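Local coordinates for KaiC-like domain-containing protein (Pyrococcus horikoshii, PDB 2EKD) that is of unknown function but belongs to the archaeal DUF257 family and probably adopts a KaiC-like (RecA-type) fold, at the interface of chains A and B. Residues are numbered along the deposited sequence; one frame, centred on the assembly and turned at random. Chains: chain A/B, Hypothetical protein PH0250.

The interface of chains A and B. Residues chain A 165, 169-170; chain B 24, 156, 158-159, 162.
A:Asp169, on helix 165-174 of one copy of this DUF257 protein, pushes its carboxylate against B:Asn158 and B:Lys162 on helix 157-163 of the next. The patch is mainly helix against helix, with the end of strand 149-156 of chain B joining in, and brings together unlike surfaces of two identical chains, part of an interface without exact two-fold symmetry; the coordinates alone do not show whether the assembly of six forms in solution. The amide nitrogen ND2 of B:Asn158 donates a hydrogen bond to the carboxylate oxygen OD1 of A:Asp169 at 3.0 Å. It approaches from above the carboxylate plane, 53° out of it, and the two flat groups are turned obliquely to each other, their side chains crossing at about a right angle. Setting CG of A:Asp169 anti to its own carbonyl carbon (chi1 -77°) brings this carboxylate carbon to 3.3 Å from CB of B:Asn158. The other oxygen, OD2, lies beside the methylene CE of B:Lys162, whose amino nitrogen NZ is turned away, 4.7 Å from OD2, too far for a salt bridge, although opposite charges would probably still attract. An alanine in place of A:Asp169 would strip away the acceptor and is likely to leave the B:Asn158 amide without its mate across the interface and B:Lys162 without a nearby countercharge. One turn earlier, A:Ser165 packs against the aliphatic stretch of B:Lys162, CB meeting CD at a tight 3.3 Å. The lysine chain runs extended to CE and then bends at chi4 (-55°), bringing NZ to a water 3.2 Å away that also meets the hydroxyl OG of A:Ser165, a bridge between the chains. On the other flank, methyl CD2 of A:Leu170 touches CG2 of B:Val159 at 3.9 Å. Beside it, B:Asn156 directs ND2 weakly towards the backbone O of A:Asp169, while its OD1 caps the N-terminus of helix 157-163 by accepting a hydrogen bond from the backbone N of B:Val159, which steadies the amide.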
ATOM      1  N   SER A 165       1.669  -4.243 -11.470  1.00 31.98           N
ATOM      2  CA  SER A 165       1.224  -3.146 -12.318  1.00 32.03           C
ATOM      3  C   SER A 165       2.261  -2.788 -13.384  1.00 30.81           C
ATOM      4  O   SER A 165       1.905  -2.465 -14.516  1.00 31.65           O
ATOM      5  CB  SER A 165       0.908  -1.924 -11.459  1.00 32.72           C
ATOM      6  OG  SER A 165       0.232  -0.944 -12.223  1.00 40.34           O
ATOM      7  N   ASP A 169       1.788  -2.518 -17.879  1.00 22.09           N
ATOM      8  CA  ASP A 169       2.198  -1.412 -18.737  1.00 23.74           C
ATOM      9  C   ASP A 169       3.192  -1.850 -19.813  1.00 21.33           C
ATOM     10  O   ASP A 169       3.175  -1.318 -20.925  1.00 19.73           O
ATOM     11  CB  ASP A 169       2.787  -0.278 -17.897  1.00 26.82           C
ATOM     12  CG  ASP A 169       1.713   0.543 -17.201  1.00 33.40           C
ATOM     13  OD1 ASP A 169       0.947   1.245 -17.906  1.00 34.61           O
ATOM     14  OD2 ASP A 169       1.631   0.485 -15.955  1.00 35.85           O
ATOM     15  N   LEU A 170       4.050  -2.816 -19.487  1.00 19.41           N
ATOM     16  CA  LEU A 170       5.021  -3.324 -20.456  1.00 20.58           C
ATOM     17  C   LEU A 170       4.285  -4.062 -21.568  1.00 21.31           C
ATOM     18  O   LEU A 170       4.618  -3.921 -22.747  1.00 20.18           O
ATOM     19  CB  LEU A 170       6.001  -4.297 -19.801  1.00 21.65           C
ATOM     20  CG  LEU A 170       7.210  -3.744 -19.062  1.00 24.16           C
ATOM     21  CD1 LEU A 170       8.055  -4.911 -18.581  1.00 25.49           C
ATOM     22  CD2 LEU A 170       8.020  -2.842 -19.992  1.00 24.00           C
TER
ATOM     23  N   GLY B  24       1.919   2.656 -22.158  1.00 21.10           N
ATOM     24  CA  GLY B  24       1.698   1.624 -23.153  1.00 21.74           C
ATOM     25  C   GLY B  24       0.728   1.997 -24.267  1.00 23.60           C
ATOM     26  O   GLY B  24       0.851   1.484 -25.379  1.00 25.21           O
ATOM     27  N   ASN B 156       8.981   4.411 -20.184  1.00 16.50           N
ATOM     28  CA  ASN B 156       7.592   4.086 -19.887  1.00 16.78           C
ATOM     29  C   ASN B 156       7.426   4.558 -18.448  1.00 18.81           C
ATOM     30  O   ASN B 156       7.856   3.882 -17.505  1.00 17.25           O
ATOM     31  CB  ASN B 156       7.369   2.579 -19.967  1.00 17.44           C
ATOM     32  CG  ASN B 156       5.928   2.191 -19.730  1.00 17.65           C
ATOM     33  OD1 ASN B 156       5.293   2.664 -18.788  1.00 17.71           O
ATOM     34  ND2 ASN B 156       5.404   1.316 -20.578  1.00 17.46           N
ATOM     35  N   ASN B 158       4.978   4.737 -16.183  1.00 19.31           N
ATOM     36  CA  ASN B 158       4.351   3.830 -15.230  1.00 21.42           C
ATOM     37  C   ASN B 158       5.242   2.706 -14.731  1.00 21.36           C
ATOM     38  O   ASN B 158       5.200   2.357 -13.554  1.00 21.31           O
ATOM     39  CB  ASN B 158       3.073   3.245 -15.825  1.00 24.58           C
ATOM     40  CG  ASN B 158       2.020   4.301 -16.064  1.00 29.25           C
ATOM     41  OD1 ASN B 158       1.985   5.320 -15.374  1.00 30.32           O
ATOM     42  ND2 ASN B 158       1.145   4.063 -17.036  1.00 33.15           N
ATOM     43  N   VAL B 159       6.043   2.133 -15.620  1.00 19.77           N
ATOM     44  CA  VAL B 159       6.933   1.060 -15.217  1.00 20.95           C
ATOM     45  C   VAL B 159       7.829   1.529 -14.076  1.00 20.55           C
ATOM     46  O   VAL B 159       7.992   0.833 -13.081  1.00 20.63           O
ATOM     47  CB  VAL B 159       7.815   0.589 -16.399  1.00 18.89           C
ATOM     48  CG1 VAL B 159       8.884  -0.349 -15.903  1.00 19.16           C
ATOM     49  CG2 VAL B 159       6.953  -0.107 -17.442  1.00 17.49           C
ATOM     50  N   LYS B 162       5.654   2.802 -10.672  1.00 29.64           N
ATOM     51  CA  LYS B 162       5.139   1.677  -9.906  1.00 31.54           C
ATOM     52  C   LYS B 162       6.206   0.771  -9.310  1.00 32.32           C
ATOM     53  O   LYS B 162       5.987   0.159  -8.265  1.00 33.72           O
ATOM     54  CB  LYS B 162       4.175   0.878 -10.781  1.00 32.92           C
ATOM     55  CG  LYS B 162       3.048   1.751 -11.342  1.00 35.46           C
ATOM     56  CD  LYS B 162       2.198   1.005 -12.354  1.00 38.97           C
ATOM     57  CE  LYS B 162       1.183   1.925 -13.019  1.00 40.35           C
ATOM     58  NZ  LYS B 162       0.324   2.626 -12.023  1.00 41.80           N
TER
HETATM   59  O   HOH W   1      -1.931   0.832 -10.573  1.00 55.85           O